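Local coordinates for protein ML032222a iGluR (Mnemiopsis leidyi, PDB 4YKI) that binds glycine in its ligand-binding domain and probably serves as a subunit of a glycine-activated ion channel of the ionotropic glutamate receptor family, at residues D91-S96 and Q210-A215; R144-L149 and I186-V191. One frame throughout, in Å; residues are numbered along the deposited sequence. Where two conformers were deposited one is given.

Contact 1 (D91-S96 and Q210-A215). With MG (magnesium ion), chain D; GLY (glycine), chain E.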
loop_
_atom_site.group_PDB
_atom_site.type_symbol
_atom_site.label_atom_id
_atom_site.label_comp_id
_atom_site.label_asym_id
_atom_site.label_seq_id
_atom_site.Cartn_x
_atom_site.Cartn_y
_atom_site.Cartn_z
ATOM N N ASP B 91 -9.441 3.089 -9.840
ATOM C CA ASP B 91 -8.770 3.567 -8.629
ATOM C C ASP B 91 -9.777 3.603 -7.494
ATOM O O ASP B 91 -10.343 4.642 -7.181
ATOM C CB ASP B 91 -8.137 4.933 -8.868
ATOM C CG ASP B 91 -9.124 6.007 -9.319
ATOM O OD1 ASP B 91 -9.936 5.759 -10.243
ATOM O OD2 ASP B 91 -9.041 7.140 -8.743
ATOM N N LEU B 92 -9.992 2.450 -6.868
ATOM C CA LEU B 92 -10.992 2.345 -5.806
ATOM C C LEU B 92 -10.301 2.553 -4.462
ATOM O O LEU B 92 -9.499 1.723 -4.019
ATOM C CB LEU B 92 -11.746 1.014 -5.808
ATOM C CG LEU B 92 -12.984 0.977 -4.907
ATOM C CD1 LEU B 92 -14.091 1.908 -5.406
ATOM C CD2 LEU B 92 -13.491 -0.434 -4.784
ATOM N N SER B 93 -10.630 3.651 -3.791
ATOM C CA SER B 93 -9.981 3.988 -2.528
ATOM C C SER B 93 -10.432 3.066 -1.413
ATOM O O SER B 93 -11.604 2.690 -1.317
ATOM C CB SER B 93 -10.309 5.414 -2.156
ATOM O OG SER B 93 -9.915 6.254 -3.223
ATOM N N THR B 94 -9.485 2.726 -0.542
ATOM C CA THR B 94 -9.759 1.900 0.628
ATOM C C THR B 94 -10.303 2.736 1.772
ATOM O O THR B 94 -9.659 3.710 2.197
ATOM C CB THR B 94 -8.508 1.127 1.076
ATOM O OG1 THR B 94 -7.431 2.040 1.322
ATOM C CG2 THR B 94 -8.107 0.129 0.011
ATOM N N ASN B 95 -11.500 2.372 2.250
ATOM C CA ASN B 95 -12.061 2.955 3.471
ATOM C C ASN B 95 -12.837 1.918 4.263
ATOM O O ASN B 95 -13.264 0.897 3.739
ATOM C CB ASN B 95 -12.847 4.270 3.232
ATOM C CG ASN B 95 -14.130 4.099 2.445
ATOM O OD1 ASN B 95 -15.000 3.327 2.818
ATOM N ND2 ASN B 95 -14.286 4.906 1.397
ATOM N N SER B 96 -12.972 2.181 5.551
ATOM C CA SER B 96 -13.580 1.232 6.465
ATOM C C SER B 96 -15.063 0.993 6.154
ATOM O O SER B 96 -15.564 -0.114 6.313
ATOM C CB SER B 96 -13.386 1.687 7.910
ATOM O OG SER B 96 -12.019 1.593 8.296
ATOM N N GLN B 210 -4.635 12.121 5.605
ATOM C CA GLN B 210 -5.193 10.773 5.497
ATOM C C GLN B 210 -4.288 9.895 4.627
ATOM O O GLN B 210 -3.645 10.360 3.679
ATOM C CB GLN B 210 -6.625 10.723 4.934
ATOM C CG GLN B 210 -7.710 11.365 5.771
ATOM C CD GLN B 210 -8.068 10.568 7.023
ATOM O OE1 GLN B 210 -7.981 9.326 7.076
ATOM N NE2 GLN B 210 -8.461 11.289 8.051
ATOM N N SER B 211 -4.238 8.628 4.980
ATOM C CA SER B 211 -3.462 7.638 4.268
ATOM C C SER B 211 -4.354 6.508 3.848
ATOM O O SER B 211 -5.002 5.897 4.698
ATOM C CB SER B 211 -2.402 7.106 5.220
ATOM O OG SER B 211 -1.707 6.014 4.674
ATOM N N PHE B 212 -4.355 6.189 2.554
ATOM C CA PHE B 212 -5.153 5.088 2.030
ATOM C C PHE B 212 -4.508 4.557 0.743
ATOM O O PHE B 212 -3.437 5.006 0.350
ATOM C CB PHE B 212 -6.626 5.509 1.852
ATOM C CG PHE B 212 -6.826 6.655 0.906
ATOM C CD1 PHE B 212 -6.761 7.947 1.353
ATOM C CD2 PHE B 212 -7.083 6.431 -0.439
ATOM C CE1 PHE B 212 -6.928 9.003 0.495
ATOM C CE2 PHE B 212 -7.239 7.485 -1.311
ATOM C CZ PHE B 212 -7.161 8.779 -0.833
ATOM N N GLU B 213 -5.155 3.571 0.141
ATOM C CA GLU B 213 -4.673 2.902 -1.058
ATOM C C GLU B 213 -5.718 2.978 -2.144
ATOM O O GLU B 213 -6.920 3.081 -1.871
ATOM C CB GLU B 213 -4.508 1.412 -0.784
ATOM C CG GLU B 213 -3.436 1.058 0.179
ATOM C CD GLU B 213 -2.047 1.120 -0.418
ATOM O OE1 GLU B 213 -1.892 1.353 -1.646
ATOM O OE2 GLU B 213 -1.082 0.881 0.353
ATOM N N TYR B 214 -5.263 2.850 -3.385
ATOM C CA TYR B 214 -6.089 2.387 -4.473
ATOM C C TYR B 214 -5.920 0.876 -4.639
ATOM O O TYR B 214 -4.807 0.344 -4.595
ATOM C CB TYR B 214 -5.717 3.078 -5.796
ATOM C CG TYR B 214 -6.012 4.551 -5.853
ATOM C CD1 TYR B 214 -7.138 5.083 -5.237
ATOM C CD2 TYR B 214 -5.180 5.406 -6.543
ATOM C CE1 TYR B 214 -7.419 6.458 -5.322
ATOM C CE2 TYR B 214 -5.460 6.747 -6.651
ATOM C CZ TYR B 214 -6.565 7.277 -6.037
ATOM O OH TYR B 214 -6.779 8.624 -6.165
ATOM N N ALA B 215 -7.042 0.190 -4.804
ATOM C CA ALA B 215 -7.072 -1.231 -5.006
ATOM C C ALA B 215 -8.273 -1.531 -5.894
ATOM O O ALA B 215 -8.995 -0.614 -6.308
ATOM C CB ALA B 215 -7.183 -1.949 -3.672
HETATM MG MG MG D . 0.940 1.139 0.046
HETATM N N GLY E . -11.211 7.195 -6.169
HETATM C CA GLY E . -12.556 7.621 -5.717
HETATM C C GLY E . -13.258 6.606 -4.847
HETATM O O GLY E . -14.352 6.938 -4.344
HETATM O OXT GLY E . -12.744 5.479 -4.678
HETATM O O HOH W 1 0.659 0.998 -2.040
HETATM O O HOH W 2 1.094 1.086 2.148
#
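The CB of Asp91 sits over the centre of the Tyr214 ring in a CH-pi contact, 3.6 Å from the ring centroid and only 6° off the ring normal. The two side chains lie side by side and point the same way, with the carboxylate nearly perpendicular to the ring. Ser93 OG meets the same ring at its edge, 3.3 Å from Tyr214 CE1. Ser93 OG and Tyr214 OH both hydrogen-bond to the carboxylate of Glu188.

The backbones pair antiparallel: Ala215 N bonds to Leu92 O at 3.0 Å, and Leu92 N to Ala215 O. Thr94 N then reaches Glu213 O at 2.9 Å. Glu213 N donates to Thr94 OG1 at 3.0 Å. This OG1 lies between its own backbone N and carbonyl carbon (chi1 56°), which turns it to the N-H of Glu213.

Glu213 OE2 binds magnesium at 2.1 Å and accepts from Arg236 of the second subunit. Asp110 of the same chain, and Glu213 and Asp110 of the second subunit, also bind the metal. At the ligand, Ser93 N donates to glycine OXT at 2.9 Å, nearly straight at 174°. Glu213 thus serves the subunit interface, whereas strand 91-93 and Tyr214 form one wall of the glycine pocket.

Contact 2 (R144-L149 and I186-V191). With GLY (glycine), chain E.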
loop_
_atom_site.group_PDB
_atom_site.type_symbol
_atom_site.label_atom_id
_atom_site.label_comp_id
_atom_site.label_asym_id
_atom_site.label_seq_id
_atom_site.Cartn_x
_atom_site.Cartn_y
_atom_site.Cartn_z
ATOM N N ARG B 144 -18.469 9.504 -2.891
ATOM C CA ARG B 144 -17.104 9.212 -3.309
ATOM C C ARG B 144 -16.266 9.195 -2.022
ATOM O O ARG B 144 -16.683 9.740 -0.992
ATOM C CB ARG B 144 -16.650 10.299 -4.295
ATOM C CG ARG B 144 -15.293 10.137 -4.952
ATOM C CD ARG B 144 -14.938 11.396 -5.725
ATOM N NE ARG B 144 -13.538 11.468 -6.158
ATOM C CZ ARG B 144 -13.022 10.870 -7.226
ATOM N NH1 ARG B 144 -13.763 10.098 -8.001
ATOM N NH2 ARG B 144 -11.732 11.036 -7.508
ATOM N N HIS B 145 -15.077 8.613 -2.095
ATOM C CA HIS B 145 -14.243 8.364 -0.920
ATOM C C HIS B 145 -13.908 9.594 -0.067
ATOM O O HIS B 145 -14.014 9.506 1.138
ATOM C CB HIS B 145 -13.012 7.605 -1.391
ATOM C CG HIS B 145 -11.912 7.524 -0.404
ATOM N ND1 HIS B 145 -11.906 6.618 0.634
ATOM C CD2 HIS B 145 -10.752 8.216 -0.336
ATOM C CE1 HIS B 145 -10.770 6.757 1.294
ATOM N NE2 HIS B 145 -10.051 7.716 0.727
ATOM N N PRO B 146 -13.472 10.722 -0.654
ATOM C CA PRO B 146 -13.142 11.846 0.229
ATOM C C PRO B 146 -14.315 12.255 1.127
ATOM O O PRO B 146 -14.125 12.468 2.320
ATOM C CB PRO B 146 -12.716 12.951 -0.753
ATOM C CG PRO B 146 -12.177 12.187 -1.947
ATOM C CD PRO B 146 -13.115 11.009 -2.058
ATOM N N GLU B 147 -15.516 12.355 0.568
ATOM C CA GLU B 147 -16.712 12.645 1.358
ATOM C C GLU B 147 -16.858 11.651 2.513
ATOM O O GLU B 147 -17.121 12.042 3.643
ATOM C CB GLU B 147 -17.942 12.595 0.463
ATOM C CG GLU B 147 -19.231 12.945 1.194
ATOM C CD GLU B 147 -20.474 12.660 0.385
ATOM O OE1 GLU B 147 -20.658 11.486 -0.002
ATOM O OE2 GLU B 147 -21.266 13.598 0.151
ATOM N N THR B 148 -16.696 10.369 2.217
ATOM C CA THR B 148 -16.827 9.354 3.254
ATOM C C THR B 148 -15.791 9.548 4.359
ATOM O O THR B 148 -16.121 9.490 5.553
ATOM C CB THR B 148 -16.713 7.956 2.641
ATOM O OG1 THR B 148 -17.897 7.684 1.884
ATOM C CG2 THR B 148 -16.601 6.900 3.716
ATOM N N LEU B 149 -14.541 9.791 3.982
ATOM C CA LEU B 149 -13.517 10.007 5.001
ATOM C C LEU B 149 -13.794 11.220 5.847
ATOM O O LEU B 149 -13.606 11.179 7.061
ATOM C CB LEU B 149 -12.123 10.120 4.402
ATOM C CG LEU B 149 -11.482 8.855 3.854
ATOM C CD1 LEU B 149 -9.975 9.125 3.627
ATOM C CD2 LEU B 149 -11.715 7.662 4.777
ATOM N N ILE B 186 -11.759 19.441 -2.509
ATOM C CA ILE B 186 -11.072 18.474 -1.665
ATOM C C ILE B 186 -11.279 17.098 -2.279
ATOM O O ILE B 186 -12.419 16.633 -2.364
ATOM C CB ILE B 186 -11.651 18.486 -0.223
ATOM C CG1 ILE B 186 -11.588 19.895 0.383
ATOM C CG2 ILE B 186 -10.920 17.467 0.671
ATOM C CD1 ILE B 186 -12.355 20.060 1.700
ATOM N N ASP B 187 -10.197 16.466 -2.708
ATOM C CA ASP B 187 -10.290 15.173 -3.389
ATOM C C ASP B 187 -9.018 14.356 -3.133
ATOM O O ASP B 187 -8.524 14.353 -2.007
ATOM C CB ASP B 187 -10.627 15.331 -4.884
ATOM C CG ASP B 187 -11.219 14.054 -5.466
ATOM O OD1 ASP B 187 -12.420 13.784 -5.192
ATOM O OD2 ASP B 187 -10.474 13.309 -6.137
ATOM N N GLU B 188 -8.513 13.660 -4.158
ATOM C CA GLU B 188 -7.461 12.659 -3.989
ATOM C C GLU B 188 -6.204 13.081 -4.741
ATOM O O GLU B 188 -6.264 13.485 -5.892
ATOM C CB GLU B 188 -7.957 11.282 -4.466
ATOM C CG GLU B 188 -9.218 10.828 -3.754
ATOM C CD GLU B 188 -9.739 9.481 -4.219
ATOM O OE1 GLU B 188 -9.369 9.027 -5.330
ATOM O OE2 GLU B 188 -10.578 8.903 -3.475
ATOM N N GLY B 189 -5.063 12.930 -4.082
ATOM C CA GLY B 189 -3.797 13.387 -4.614
ATOM C C GLY B 189 -3.500 13.007 -6.060
ATOM O O GLY B 189 -3.214 13.870 -6.882
ATOM N N PRO B 190 -3.529 11.721 -6.400
ATOM C CA PRO B 190 -3.095 11.345 -7.753
ATOM C C PRO B 190 -4.038 11.851 -8.844
ATOM O O PRO B 190 -3.617 12.221 -9.941
ATOM C CB PRO B 190 -3.072 9.812 -7.691
ATOM C CG PRO B 190 -2.860 9.512 -6.217
ATOM C CD PRO B 190 -3.647 10.557 -5.509
ATOM N N VAL B 191 -5.335 11.887 -8.538
ATOM C CA VAL B 191 -6.340 12.356 -9.473
ATOM C C VAL B 191 -6.151 13.844 -9.740
ATOM O O VAL B 191 -6.206 14.305 -10.883
ATOM C CB VAL B 191 -7.760 12.064 -8.923
ATOM C CG1 VAL B 191 -8.846 12.694 -9.774
ATOM C CG2 VAL B 191 -7.978 10.551 -8.823
HETATM N N GLY E . -11.211 7.195 -6.169
HETATM C CA GLY E . -12.556 7.621 -5.717
HETATM C C GLY E . -13.258 6.606 -4.847
HETATM O O GLY E . -14.352 6.938 -4.344
HETATM O OXT GLY E . -12.744 5.479 -4.678
#
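The glycine pocket of this periplasmic-binding-protein-like domain is lined here by a helix N-terminus and a strand end. Arg144 stands at the N-cap position of helix 145-152, and Glu188 at that of helix 189-195. Arg144 and Asp187 cross at about a right angle and join in a side-on salt bridge. Arg144 NE donates to Asp187 OD1 at 2.7 Å, and Arg144 NH2 donates to Asp187 OD2 at 2.9 Å. Each oxygen uses its syn lone pair, and the two flat groups are nearly coplanar, 23° apart. Arg144 CG is anti to the backbone N (chi1 -175°), which lays it beside the ligand, 3.4 Å from the glycine O.

Two bonds to one carboxylate fix the rotation of the guanidinium. One of its faces lies against the ligand, whose CA is 3.5 Å above its plane. NH1 forms a salt bridge with Glu17, and Phe63 makes a cation-pi contact. An alanine here would probably leave the buried Asp187 carboxylate without its charge partner and open a gap beside the ligand.

Pro146 CG packs on Glu188 CG at 3.7 Å. Glu188 extends beyond CG to the ligand, and its OE1 accepts from the glycine N at 2.7 Å. Glu188 OE2 lies 3.2 Å from His145 CD2, where ring and carboxylate planes are 69° apart. At the other end of the ligand, His145 N donates to the glycine O at 2.9 Å.

From the N terminus the chain first lays down 91-96. It then runs through strand 109-118 to 144-149, at the start of helix 145-152. Strand 183-188 and the turn into helix 189-195 return 186-191 to that helix, so contact 2 closes the inner loop. Strand 202-218 then brings 210-215 back to 91-96, and contact 1 closes the outer loop. Contact 2 is therefore nested inside contact 1. Their centres are about 9 Å apart, and both reach the same mixed sheet. Glu188 of contact 2 is tied by hydrogen bonds to contact 1 side chains, while His145 packs against Ser93 and Phe212. Bound glycine touches both contacts, and contact 1 also reaches the magnesium shared with the second subunit.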